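Local coordinates for spectinomycin phosphotransferase (Legionella pneumophila, PDB 3I1A), which probably inactivates the antibiotic spectinomycin by transferring a phosphate group to it from a nucleotide, as other aminoglycoside phosphotransferases do with their substrates, at residues L11-L14 and L15-Y19; Q111-G115 and K116-Q120. All coordinates share one frame; numbering follows the deposited sequence.

Contact 1 of 2, residues L11-L14 and L15-Y19; sequences LIEL and LKVHY
Leu11 and Leu15 stand one turn apart on the same helix, linked by a main-chain bond with a loose side-chain touch beside it. The backbone carbonyl O of Leu11 accepts from Leu15 N at 2.8 Å, and Leu11 CD2 lies 4.4 Å from Leu15 CG, an apolar approach between two buried side chains. Beyond them, Leu11 reaches Tyr40 and Leu15 reaches Ala42, both on strand 38-43. The next carbonyl, Ile12 O, takes the N-H of Lys16 at 3.1 Å; the lysine chain then leads away from this turn, bending so that its ammonium group forms a salt bridge with Asp22. At Glu13 the backbone bond is nearly straight: Val17 N donates to Glu13 O at 3.0 Å with an N-H...O angle of 173°. The two side chains run alongside each other in the same direction, Glu13 CG resting 4.1 Å from Val17 CG2. A chi1 of 172° sets CG of Glu13 opposite its own N, and the extended chain runs out along the exposed side of the helix. Leu14 closes the series, its O receiving His18 N at 3.0 Å. Its side chain lies beside that of His18, and the methyl CD2 approaches the imidazole at the edge, in the ring plane, 3.9 Å from His18 CD2. Val17 CG1 covers the middle of one face of the same ring. Leu14 and Tyr19 both press on Ile97 of strand 95-101. The i to i+4 bonds are those of an alpha-helix, and the division of its residues makes it amphipathic: Leu11, Leu15 and Tyr19 are buried, Glu13, Lys16 and Val17 exposed, and the apolar side lies on the five-stranded antiparallel sheet of the N-terminal lobe of the kinase-like fold.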
loop_
_atom_site.group_PDB
_atom_site.type_symbol
_atom_site.label_atom_id
_atom_site.label_comp_id
_atom_site.label_asym_id
_atom_site.label_seq_id
_atom_site.Cartn_x
_atom_site.Cartn_y
_atom_site.Cartn_z
ATOM N N LEU A 11 6.057 14.989 -24.907
ATOM C CA LEU A 11 5.806 15.535 -23.571
ATOM C C LEU A 11 6.237 16.967 -23.469
ATOM O O LEU A 11 5.717 17.723 -22.640
ATOM C CB LEU A 11 6.546 14.746 -22.483
ATOM C CG LEU A 11 5.791 13.582 -21.855
ATOM C CD1 LEU A 11 6.695 12.955 -20.827
ATOM C CD2 LEU A 11 4.492 14.054 -21.184
ATOM N N ILE A 12 7.214 17.348 -24.279
ATOM C CA ILE A 12 7.674 18.715 -24.231
ATOM C C ILE A 12 6.498 19.594 -24.572
ATOM O O ILE A 12 6.165 20.492 -23.804
ATOM C CB ILE A 12 8.830 18.987 -25.206
ATOM C CG1 ILE A 12 10.057 18.171 -24.784
ATOM C CG2 ILE A 12 9.162 20.478 -25.213
ATOM C CD1 ILE A 12 11.226 18.301 -25.737
ATOM N N GLU A 13 5.849 19.320 -25.704
ATOM C CA GLU A 13 4.693 20.119 -26.099
ATOM C C GLU A 13 3.577 20.062 -25.075
ATOM O O GLU A 13 3.002 21.083 -24.731
ATOM C CB GLU A 13 4.119 19.657 -27.454
ATOM C CG GLU A 13 2.768 20.340 -27.817
ATOM C CD GLU A 13 2.155 19.859 -29.150
ATOM O OE1 GLU A 13 2.823 19.991 -30.206
ATOM O OE2 GLU A 13 0.997 19.364 -29.148
ATOM N N LEU A 14 3.243 18.863 -24.603
ATOM C CA LEU A 14 2.158 18.727 -23.638
ATOM C C LEU A 14 2.405 19.417 -22.294
ATOM O O LEU A 14 1.487 20.021 -21.713
ATOM C CB LEU A 14 1.842 17.248 -23.416
ATOM C CG LEU A 14 1.283 16.591 -24.683
ATOM C CD1 LEU A 14 1.321 15.074 -24.552
ATOM C CD2 LEU A 14 -0.126 17.076 -24.910
ATOM N N LEU A 15 3.620 19.310 -21.765
ATOM C CA LEU A 15 3.881 19.966 -20.504
ATOM C C LEU A 15 3.858 21.490 -20.691
ATOM O O LEU A 15 3.412 22.216 -19.809
ATOM C CB LEU A 15 5.220 19.482 -19.919
ATOM C CG LEU A 15 5.094 18.007 -19.463
ATOM C CD1 LEU A 15 6.422 17.495 -18.919
ATOM C CD2 LEU A 15 4.036 17.891 -18.381
ATOM N N LYS A 16 4.310 21.984 -21.840
ATOM C CA LYS A 16 4.267 23.432 -22.035
ATOM C C LYS A 16 2.821 23.914 -22.117
ATOM O O LYS A 16 2.407 24.816 -21.395
ATOM C CB LYS A 16 4.999 23.841 -23.316
ATOM C CG LYS A 16 5.045 25.364 -23.528
ATOM C CD LYS A 16 5.621 26.049 -22.304
ATOM C CE LYS A 16 5.787 27.560 -22.511
ATOM N NZ LYS A 16 7.016 27.869 -23.291
ATOM N N VAL A 17 2.056 23.289 -23.001
ATOM C CA VAL A 17 0.656 23.648 -23.208
ATOM C C VAL A 17 -0.219 23.578 -21.960
ATOM O O VAL A 17 -0.878 24.559 -21.592
ATOM C CB VAL A 17 0.043 22.753 -24.317
ATOM C CG1 VAL A 17 -1.482 22.889 -24.362
ATOM C CG2 VAL A 17 0.630 23.137 -25.665
ATOM N N HIS A 18 -0.196 22.441 -21.273
ATOM C CA HIS A 18 -1.066 22.242 -20.119
ATOM C C HIS A 18 -0.571 22.630 -18.750
ATOM O O HIS A 18 -1.366 22.784 -17.826
ATOM C CB HIS A 18 -1.495 20.768 -20.092
ATOM C CG HIS A 18 -2.178 20.333 -21.345
ATOM N ND1 HIS A 18 -3.439 20.770 -21.688
ATOM C CD2 HIS A 18 -1.767 19.534 -22.357
ATOM C CE1 HIS A 18 -3.776 20.258 -22.857
ATOM N NE2 HIS A 18 -2.779 19.505 -23.287
ATOM N N TYR A 19 0.743 22.756 -18.606
ATOM C CA TYR A 19 1.332 23.084 -17.321
ATOM C C TYR A 19 2.170 24.357 -17.347
ATOM O O TYR A 19 2.533 24.886 -16.286
ATOM C CB TYR A 19 2.206 21.918 -16.843
ATOM C CG TYR A 19 1.423 20.663 -16.486
ATOM C CD1 TYR A 19 1.081 19.727 -17.454
ATOM C CD2 TYR A 19 1.029 20.429 -15.168
ATOM C CE1 TYR A 19 0.352 18.557 -17.105
ATOM C CE2 TYR A 19 0.310 19.291 -14.813
ATOM C CZ TYR A 19 -0.023 18.363 -15.778
ATOM O OH TYR A 19 -0.731 17.237 -15.386
#

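Contact 2 of 2, residues Q111-G115 and K116-Q120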
loop_
_atom_site.group_PDB
_atom_site.type_symbol
_atom_site.label_atom_id
_atom_site.label_comp_id
_atom_site.label_asym_id
_atom_site.label_seq_id
_atom_site.Cartn_x
_atom_site.Cartn_y
_atom_site.Cartn_z
ATOM N N GLN A 111 15.129 4.762 6.500
ATOM C CA GLN A 111 15.420 5.720 7.557
ATOM C C GLN A 111 14.313 5.678 8.601
ATOM O O GLN A 111 13.205 6.135 8.347
ATOM C CB GLN A 111 15.507 7.125 6.950
ATOM C CG GLN A 111 15.782 8.222 7.942
ATOM C CD GLN A 111 16.035 9.547 7.257
ATOM O OE1 GLN A 111 15.337 10.536 7.493
ATOM N NE2 GLN A 111 17.035 9.571 6.390
ATOM N N ASN A 112 14.610 5.134 9.773
ATOM C CA ASN A 112 13.598 5.065 10.821
ATOM C C ASN A 112 13.078 6.430 11.245
ATOM O O ASN A 112 13.840 7.402 11.339
ATOM C CB ASN A 112 14.153 4.332 12.030
ATOM C CG ASN A 112 14.663 2.967 11.669
ATOM O OD1 ASN A 112 14.000 2.219 10.947
ATOM N ND2 ASN A 112 15.859 2.636 12.149
ATOM N N LEU A 113 11.772 6.498 11.503
ATOM C CA LEU A 113 11.145 7.748 11.916
ATOM C C LEU A 113 11.624 8.232 13.282
ATOM O O LEU A 113 11.873 7.428 14.178
ATOM C CB LEU A 113 9.623 7.584 11.978
ATOM C CG LEU A 113 8.891 7.129 10.717
ATOM C CD1 LEU A 113 7.388 7.339 10.918
ATOM C CD2 LEU A 113 9.369 7.905 9.506
ATOM N N THR A 114 11.758 9.550 13.417
ATOM C CA THR A 114 12.143 10.159 14.681
ATOM C C THR A 114 10.855 10.209 15.534
ATOM O O THR A 114 9.762 9.982 15.030
ATOM C CB THR A 114 12.631 11.592 14.487
ATOM O OG1 THR A 114 11.575 12.383 13.926
ATOM C CG2 THR A 114 13.840 11.630 13.555
ATOM N N GLY A 115 10.990 10.516 16.817
ATOM C CA GLY A 115 9.808 10.601 17.662
ATOM C C GLY A 115 8.870 11.663 17.129
ATOM O O GLY A 115 7.643 11.484 17.095
ATOM N N LYS A 116 9.445 12.786 16.709
ATOM C CA LYS A 116 8.659 13.886 16.166
ATOM C C LYS A 116 7.874 13.426 14.932
ATOM O O LYS A 116 6.672 13.731 14.779
ATOM C CB LYS A 116 9.592 15.046 15.831
ATOM C CG LYS A 116 8.899 16.288 15.329
ATOM C CD LYS A 116 9.896 17.436 15.241
ATOM C CE LYS A 116 9.213 18.741 14.905
ATOM N NZ LYS A 116 10.234 19.805 14.759
ATOM N N GLN A 117 8.532 12.655 14.070
ATOM C CA GLN A 117 7.870 12.135 12.872
ATOM C C GLN A 117 6.796 11.096 13.206
ATOM O O GLN A 117 5.806 10.983 12.496
ATOM C CB GLN A 117 8.921 11.573 11.900
ATOM C CG GLN A 117 9.843 12.669 11.385
ATOM C CD GLN A 117 11.110 12.162 10.694
ATOM O OE1 GLN A 117 11.560 11.052 10.931
ATOM N NE2 GLN A 117 11.699 13.007 9.863
ATOM N N TRP A 118 6.980 10.331 14.273
ATOM C CA TRP A 118 5.972 9.349 14.647
ATOM C C TRP A 118 4.722 10.115 15.078
ATOM O O TRP A 118 3.617 9.733 14.728
ATOM C CB TRP A 118 6.434 8.469 15.796
ATOM C CG TRP A 118 7.207 7.285 15.329
ATOM C CD1 TRP A 118 8.548 7.072 15.464
ATOM C CD2 TRP A 118 6.679 6.128 14.663
ATOM N NE1 TRP A 118 8.888 5.843 14.930
ATOM C CE2 TRP A 118 7.763 5.248 14.430
ATOM C CE3 TRP A 118 5.400 5.747 14.249
ATOM C CZ2 TRP A 118 7.602 4.008 13.795
ATOM C CZ3 TRP A 118 5.238 4.506 13.616
ATOM C CH2 TRP A 118 6.335 3.655 13.398
ATOM N N LYS A 119 4.920 11.196 15.824
ATOM C CA LYS A 119 3.795 12.010 16.261
ATOM C C LYS A 119 3.070 12.624 15.067
ATOM O O LYS A 119 1.830 12.615 15.016
ATOM C CB LYS A 119 4.265 13.111 17.219
ATOM C CG LYS A 119 4.685 12.565 18.570
ATOM C CD LYS A 119 5.155 13.660 19.547
ATOM C CE LYS A 119 5.676 13.013 20.847
ATOM N NZ LYS A 119 6.365 13.959 21.763
ATOM N N GLN A 120 3.841 13.141 14.104
ATOM C CA GLN A 120 3.286 13.758 12.896
ATOM C C GLN A 120 2.494 12.703 12.106
ATOM O O GLN A 120 1.426 13.000 11.561
ATOM C CB GLN A 120 4.414 14.319 12.027
ATOM C CG GLN A 120 3.928 14.911 10.714
ATOM C CD GLN A 120 5.047 15.445 9.836
ATOM O OE1 GLN A 120 6.215 15.006 9.929
ATOM N NE2 GLN A 120 4.696 16.382 8.945
HETATM O O HOH W 1 13.917 9.934 10.220
HETATM O O HOH W 2 11.533 4.624 14.554
#
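Lys116 meets Thr114 just inside the start of the helix, its CB 3.8 Å from Thr114 OG1, while the rest of its extended chain leads outward. Gln117 completes the cap. Its backbone N donates to Thr114 OG1 at 3.1 Å, and its side-chain OE1 accepts from Thr114 N at 2.9 Å, so the two residues form a capping box with Thr114 as N-cap. The glutamine gets there because CG lies beside its own backbone N (chi1 -65°), which turns the amide back toward the threonine; the donor N-H stands tilted 28° from the amide plane. A water lies within hydrogen-bonding distance of both Gln117 OE1 (2.7 Å) and Asn112 O, linking the loop to the cap. Trp118 donates its backbone N-H to Thr114 O at 2.9 Å. Its indole is crossed at about a right angle by Leu113, whose CB makes a CH-pi contact 3.7 Å from the centroid of the five-membered ring; Leu113 CD1 sits over the middle of the indole, 4.0 Å above its plane. At the ring edge, Trp118 NE1 donates to a second water at 2.9 Å, and this water bridges to Leu113 O. Lys119 N continues the helical bonding to Gly115 O, and the lysine's ammonium group pairs with Glu265. Around this start of helix 115-129, Leu113 and Gln117 touch Val220 of strand 218-220, Gln117 NE2 donates to Glu224 O, and Trp118 packs against Trp254 and against Glu259 and Tyr262 of helix 257-267.

The two contacts share no secondary-structure element: contact 1 lies within helix 10-19 at the periphery of the N-terminal lobe, its centre about 31 Å from the centre of the chain, whereas contact 2 opens helix 115-129, its centre about 19 Å from that of the chain. The centres of the two contacts are about 38 Å apart and they do not touch. Both mix buried and exposed residues, but the chemistry differs. In 11-19 regular main-chain bonds do the polar work, and leucines and a tyrosine supply one face against a sheet. In 111-120 two waters and an indole face join loop to helix alongside a side-chain capping box, capping of a kind common where a helix begins.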